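Adenylate kinase (Schistosoma mansoni, PDB 3UMF) catalyses, as an adenylate kinase, the reversible transfer of a phosphoryl group between adenine nucleotides, ATP and AMP giving two ADP. Local coordinates at residues 192-197 / 201-206; 62-67 / 76-81. One frame throughout, in Å; residues are numbered along the deposited sequence.

Interaction 1. Residues 192-197 / 201-206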
loop_
_atom_site.group_PDB
_atom_site.type_symbol
_atom_site.label_atom_id
_atom_site.label_comp_id
_atom_site.label_asym_id
_atom_site.label_seq_id
_atom_site.Cartn_x
_atom_site.Cartn_y
_atom_site.Cartn_z
ATOM N N ILE A 192 6.589 1.469 -10.713
ATOM C CA ILE A 192 6.206 0.425 -11.649
ATOM C C ILE A 192 4.717 0.565 -11.935
ATOM O O ILE A 192 3.877 0.220 -11.100
ATOM C CB ILE A 192 6.487 -0.976 -11.081
ATOM C CG1 ILE A 192 7.990 -1.164 -10.856
ATOM C CG2 ILE A 192 5.961 -2.049 -12.016
ATOM C CD1 ILE A 192 8.345 -2.477 -10.206
ATOM N N THR A 193 4.390 1.095 -13.107
ATOM C CA THR A 193 2.995 1.275 -13.484
ATOM C C THR A 193 2.480 0.007 -14.149
ATOM O O THR A 193 2.901 -0.342 -15.254
ATOM C CB THR A 193 2.815 2.489 -14.413
ATOM O OG1 THR A 193 3.234 3.672 -13.722
ATOM C CG2 THR A 193 1.356 2.640 -14.827
ATOM N N ILE A 194 1.583 -0.693 -13.462
ATOM C CA ILE A 194 1.037 -1.932 -13.991
ATOM C C ILE A 194 -0.336 -1.683 -14.596
ATOM O O ILE A 194 -1.206 -1.090 -13.959
ATOM C CB ILE A 194 0.926 -3.024 -12.896
ATOM C CG1 ILE A 194 2.311 -3.352 -12.329
ATOM C CG2 ILE A 194 0.285 -4.289 -13.459
ATOM C CD1 ILE A 194 3.253 -4.005 -13.337
ATOM N N ASP A 195 -0.520 -2.111 -15.841
ATOM C CA ASP A 195 -1.836 -2.090 -16.467
ATOM C C ASP A 195 -2.639 -3.246 -15.870
ATOM O O ASP A 195 -2.419 -4.409 -16.209
ATOM C CB ASP A 195 -1.699 -2.248 -17.985
ATOM C CG ASP A 195 -3.036 -2.200 -18.712
ATOM O OD1 ASP A 195 -4.102 -2.162 -18.055
ATOM O OD2 ASP A 195 -3.021 -2.215 -19.961
ATOM N N ALA A 196 -3.567 -2.923 -14.976
ATOM C CA ALA A 196 -4.311 -3.949 -14.258
ATOM C C ALA A 196 -5.665 -4.261 -14.897
ATOM O O ALA A 196 -6.569 -4.773 -14.235
ATOM C CB ALA A 196 -4.481 -3.557 -12.792
ATOM N N SER A 197 -5.792 -3.972 -16.190
ATOM C CA SER A 197 -7.025 -4.259 -16.919
ATOM C C SER A 197 -7.065 -5.699 -17.427
ATOM O O SER A 197 -8.109 -6.177 -17.872
ATOM C CB SER A 197 -7.199 -3.291 -18.091
ATOM O OG SER A 197 -6.232 -3.532 -19.097
ATOM N N ASP A 201 -3.551 -13.536 -13.718
ATOM C CA ASP A 201 -2.298 -14.187 -14.098
ATOM C C ASP A 201 -1.400 -13.301 -14.965
ATOM O O ASP A 201 -0.182 -13.293 -14.794
ATOM C CB ASP A 201 -2.579 -15.506 -14.826
ATOM C CG ASP A 201 -3.206 -16.554 -13.922
ATOM O OD1 ASP A 201 -2.796 -16.654 -12.746
ATOM O OD2 ASP A 201 -4.109 -17.281 -14.390
ATOM N N ALA A 202 -2.001 -12.571 -15.903
ATOM C CA ALA A 202 -1.242 -11.686 -16.781
ATOM C C ALA A 202 -0.642 -10.523 -15.997
ATOM O O ALA A 202 0.492 -10.105 -16.249
ATOM C CB ALA A 202 -2.125 -11.167 -17.910
ATOM N N ILE A 203 -1.410 -10.004 -15.047
ATOM C CA ILE A 203 -0.936 -8.933 -14.180
ATOM C C ILE A 203 0.221 -9.418 -13.307
ATOM O O ILE A 203 1.228 -8.726 -13.159
ATOM C CB ILE A 203 -2.075 -8.401 -13.281
ATOM C CG1 ILE A 203 -3.133 -7.682 -14.126
ATOM C CG2 ILE A 203 -1.534 -7.454 -12.224
ATOM C CD1 ILE A 203 -4.443 -7.466 -13.392
ATOM N N PHE A 204 0.081 -10.617 -12.747
ATOM C CA PHE A 204 1.094 -11.161 -11.849
ATOM C C PHE A 204 2.411 -11.408 -12.579
ATOM O O PHE A 204 3.483 -11.102 -12.058
ATOM C CB PHE A 204 0.595 -12.453 -11.197
ATOM C CG PHE A 204 1.527 -13.007 -10.150
ATOM C CD1 PHE A 204 1.806 -12.288 -9.000
ATOM C CD2 PHE A 204 2.115 -14.251 -10.314
ATOM C CE1 PHE A 204 2.659 -12.793 -8.034
ATOM C CE2 PHE A 204 2.971 -14.763 -9.348
ATOM C CZ PHE A 204 3.242 -14.032 -8.209
ATOM N N ASP A 205 2.324 -11.961 -13.785
ATOM C CA ASP A 205 3.512 -12.198 -14.603
ATOM C C ASP A 205 4.233 -10.891 -14.943
ATOM O O ASP A 205 5.463 -10.819 -14.888
ATOM C CB ASP A 205 3.148 -12.948 -15.889
ATOM C CG ASP A 205 2.745 -14.397 -15.634
ATOM O OD1 ASP A 205 3.116 -14.952 -14.577
ATOM O OD2 ASP A 205 2.067 -14.984 -16.502
ATOM N N LYS A 206 3.467 -9.859 -15.290
ATOM C CA LYS A 206 4.045 -8.552 -15.612
ATOM C C LYS A 206 4.718 -7.913 -14.397
ATOM O O LYS A 206 5.812 -7.356 -14.511
ATOM C CB LYS A 206 2.982 -7.614 -16.189
ATOM C CG LYS A 206 3.513 -6.250 -16.619
ATOM C CD LYS A 206 4.617 -6.378 -17.661
ATOM C CE LYS A 206 4.990 -5.017 -18.243
ATOM N NZ LYS A 206 6.158 -5.096 -19.164
#
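Ile194 meets Ile203 of the helix branch to branch, the two CG2 methyls touching at 3.9 Å where the side chains pass each other at a slant. In both residues chi1 (-61° in Ile194, -68° in Ile203) sets CG1 beside the backbone N and leaves CG2 anti to it, which turns the short branch toward the interface of strand and helix. The beta-branch of Ile194 suits an extended strand and gives two apolar arms; the longer ends on the aliphatic part of Lys206, CD1 lying 4.0 Å from CG. The lysine chain bends at chi2 and carries NZ away to a salt bridge with Glu210 one turn on, so a residue at the edge of the contact adds methylenes here and keeps its charge outside. At Asp195 the backbone takes over: its O lies 3.9 Å from Ile203 CG1. This is the last strand of the parallel sheet, 191-195, turning back into helix 200-212, which packs on one face of the Rossmann-like core; the axes of 192-195 and 201-206 come within 8.8 Å at 160°, nearly antiparallel. Ala196, small enough to let the helix come close, receives the end of Ile203: CD1 makes van der Waals contact with Ala196 O at 3.5 Å and with its CB at 4.0 Å. The carbonyl oxygen accepts a hydrogen bond from Arg149 NH1, while Phe139 of the neighbouring strand adds to the apolar surroundings of both isoleucines. Beyond Ala196 the chain turns at Ser197, whose N and OG both bind Asp195 OD1 from the same face of the carboxylate, OG at 2.7 Å; the bond from N makes an Asx turn.

Interaction 2. Residues 62-67 / 76-81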
loop_
_atom_site.group_PDB
_atom_site.type_symbol
_atom_site.label_atom_id
_atom_site.label_comp_id
_atom_site.label_asym_id
_atom_site.label_seq_id
_atom_site.Cartn_x
_atom_site.Cartn_y
_atom_site.Cartn_z
ATOM N N ASP A 62 -3.868 -3.403 9.955
ATOM C CA ASP A 62 -3.492 -4.546 10.786
ATOM C C ASP A 62 -2.591 -4.145 11.953
ATOM O O ASP A 62 -2.677 -4.719 13.039
ATOM C CB ASP A 62 -2.799 -5.626 9.950
ATOM C CG ASP A 62 -3.751 -6.332 9.002
ATOM O OD1 ASP A 62 -4.982 -6.206 9.184
ATOM O OD2 ASP A 62 -3.267 -7.022 8.080
ATOM N N LEU A 63 -1.719 -3.169 11.725
ATOM C CA LEU A 63 -0.818 -2.713 12.777
ATOM C C LEU A 63 -1.573 -1.940 13.856
ATOM O O LEU A 63 -1.260 -2.057 15.037
ATOM C CB LEU A 63 0.318 -1.869 12.192
ATOM C CG LEU A 63 1.335 -2.634 11.335
ATOM C CD1 LEU A 63 2.417 -1.701 10.812
ATOM C CD2 LEU A 63 1.949 -3.785 12.116
ATOM N N LEU A 64 -2.572 -1.160 13.443
ATOM C CA LEU A 64 -3.418 -0.420 14.379
ATOM C C LEU A 64 -4.282 -1.359 15.216
ATOM O O LEU A 64 -4.485 -1.135 16.410
ATOM C CB LEU A 64 -4.309 0.574 13.630
ATOM C CG LEU A 64 -3.602 1.797 13.039
ATOM C CD1 LEU A 64 -4.552 2.593 12.157
ATOM C CD2 LEU A 64 -3.043 2.670 14.154
ATOM N N ARG A 65 -4.795 -2.407 14.580
ATOM C CA ARG A 65 -5.608 -3.394 15.283
ATOM C C ARG A 65 -4.775 -4.130 16.327
ATOM O O ARG A 65 -5.260 -4.440 17.417
ATOM C CB ARG A 65 -6.210 -4.397 14.297
ATOM C CG ARG A 65 -7.139 -5.405 14.946
ATOM C CD ARG A 65 -7.619 -6.449 13.955
ATOM N NE ARG A 65 -8.622 -7.329 14.554
ATOM C CZ ARG A 65 -9.058 -8.453 13.996
ATOM N NH1 ARG A 65 -8.578 -8.841 12.822
ATOM N NH2 ARG A 65 -9.972 -9.187 14.612
ATOM N N ALA A 66 -3.520 -4.404 15.989
ATOM C CA ALA A 66 -2.615 -5.094 16.901
ATOM C C ALA A 66 -2.261 -4.223 18.104
ATOM O O ALA A 66 -2.088 -4.728 19.210
ATOM C CB ALA A 66 -1.356 -5.529 16.172
ATOM N N GLU A 67 -2.161 -2.914 17.884
ATOM C CA GLU A 67 -1.870 -1.984 18.973
ATOM C C GLU A 67 -3.053 -1.888 19.938
ATOM O O GLU A 67 -2.871 -1.875 21.154
ATOM C CB GLU A 67 -1.499 -0.603 18.424
ATOM C CG GLU A 67 -0.988 0.369 19.477
ATOM C CD GLU A 67 0.187 -0.180 20.271
ATOM O OE1 GLU A 67 1.128 -0.724 19.658
ATOM O OE2 GLU A 67 0.169 -0.071 21.516
ATOM N N LYS A 76 -5.259 1.841 24.081
ATOM C CA LYS A 76 -6.564 2.180 24.632
ATOM C C LYS A 76 -7.011 3.557 24.165
ATOM O O LYS A 76 -8.198 3.789 23.936
ATOM C CB LYS A 76 -6.529 2.126 26.162
ATOM C CG LYS A 76 -6.313 0.734 26.735
ATOM C CD LYS A 76 -6.277 0.777 28.256
ATOM C CE LYS A 76 -6.300 -0.620 28.854
ATOM N NZ LYS A 76 -6.375 -0.590 30.344
ATOM N N GLU A 77 -6.056 4.471 24.024
ATOM C CA GLU A 77 -6.359 5.804 23.520
ATOM C C GLU A 77 -6.621 5.780 22.019
ATOM O O GLU A 77 -7.455 6.538 21.521
ATOM C CB GLU A 77 -5.245 6.794 23.861
ATOM C CG GLU A 77 -5.529 8.215 23.394
ATOM C CD GLU A 77 -6.903 8.712 23.821
ATOM O OE1 GLU A 77 -7.269 8.527 25.002
ATOM O OE2 GLU A 77 -7.622 9.286 22.975
ATOM N N LEU A 78 -5.912 4.912 21.301
ATOM C CA LEU A 78 -6.164 4.729 19.873
ATOM C C LEU A 78 -7.597 4.281 19.641
ATOM O O LEU A 78 -8.284 4.799 18.763
ATOM C CB LEU A 78 -5.216 3.686 19.278
ATOM C CG LEU A 78 -3.868 4.153 18.728
ATOM C CD1 LEU A 78 -3.183 3.008 17.988
ATOM C CD2 LEU A 78 -4.043 5.358 17.818
ATOM N N LYS A 79 -8.037 3.317 20.444
ATOM C CA LYS A 79 -9.384 2.767 20.344
ATOM C C LYS A 79 -10.443 3.835 20.612
ATOM O O LYS A 79 -11.434 3.933 19.888
ATOM C CB LYS A 79 -9.542 1.593 21.315
ATOM C CG LYS A 79 -10.847 0.823 21.189
ATOM C CD LYS A 79 -10.821 -0.435 22.047
ATOM C CE LYS A 79 -12.136 -1.193 21.971
ATOM N NZ LYS A 79 -13.270 -0.389 22.496
ATOM N N ALA A 80 -10.221 4.643 21.646
ATOM C CA ALA A 80 -11.142 5.725 21.982
ATOM C C ALA A 80 -11.190 6.778 20.880
ATOM O O ALA A 80 -12.252 7.329 20.590
ATOM C CB ALA A 80 -10.759 6.359 23.312
ATOM N N MET A 81 -10.039 7.052 20.268
ATOM C CA MET A 81 -9.963 7.990 19.148
ATOM C C MET A 81 -10.746 7.463 17.951
ATOM O O MET A 81 -11.509 8.197 17.325
ATOM C CB MET A 81 -8.505 8.234 18.750
ATOM C CG MET A 81 -7.729 9.110 19.719
ATOM S SD MET A 81 -5.942 8.979 19.496
ATOM C CE MET A 81 -5.778 9.446 17.774
#
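Apolar contact between Leu64 and Leu78 joins the two helices through one methyl: Leu78 CD1 lies 3.9 Å from Leu64 CD2, the two side chains crossing at about a right angle. With Leu64 CA and Leu78 CA 8.0 Å apart, leucine's branched end carries a methyl far enough to meet the other helix. The same CD1 also meets the methylene part of Glu67, 3.7 Å from CG and 4.0 Å from CB, so it rests between two residues one turn apart on helix 60-68.

The polar part of the arrangement lies at the end of Glu67. Its CG is anti to the backbone N (chi1 -172°) and the chain then bends at chi2, so the methylenes face Leu78 while the carboxylate turns aside; OE2 accepts a hydrogen bond from Ser72 in the link between the helices. Glutamate suits this place because its stem is apolar and its carboxylate can reach Ser72.

Helices 60-68 and 73-84 follow strand 56-58 and, as in other adenylate kinases, probably belong to the mobile NMP-binding domain that takes AMP. Leu96 of helix 90-104 packs on Leu64 and Glu67, and Val88, in the loop leading to that helix, touches both leucines.

Overall arrangement
The two contacts lie on opposite sides of the chain's centre, 34 Å apart between centres and about 18 Å between nearest atoms, and share no helix or strand. Interaction 1, where a strand at the edge of the sheet is packed against the helix that follows it, is buried in its isoleucines and alanine, with a polar, exposed edge at Asp195 and Lys206. Interaction 2 joins two consecutive helices away from the sheet, is only partly buried, and buries less surface, 123 against 217 Å². Both are held across by apolar contacts, and both borrow methylenes from a charged residue. In 192-197 / 201-206 that residue is a lysine paired within its own helix; in 62-67 / 76-81 it is a glutamate bonded to a linker serine.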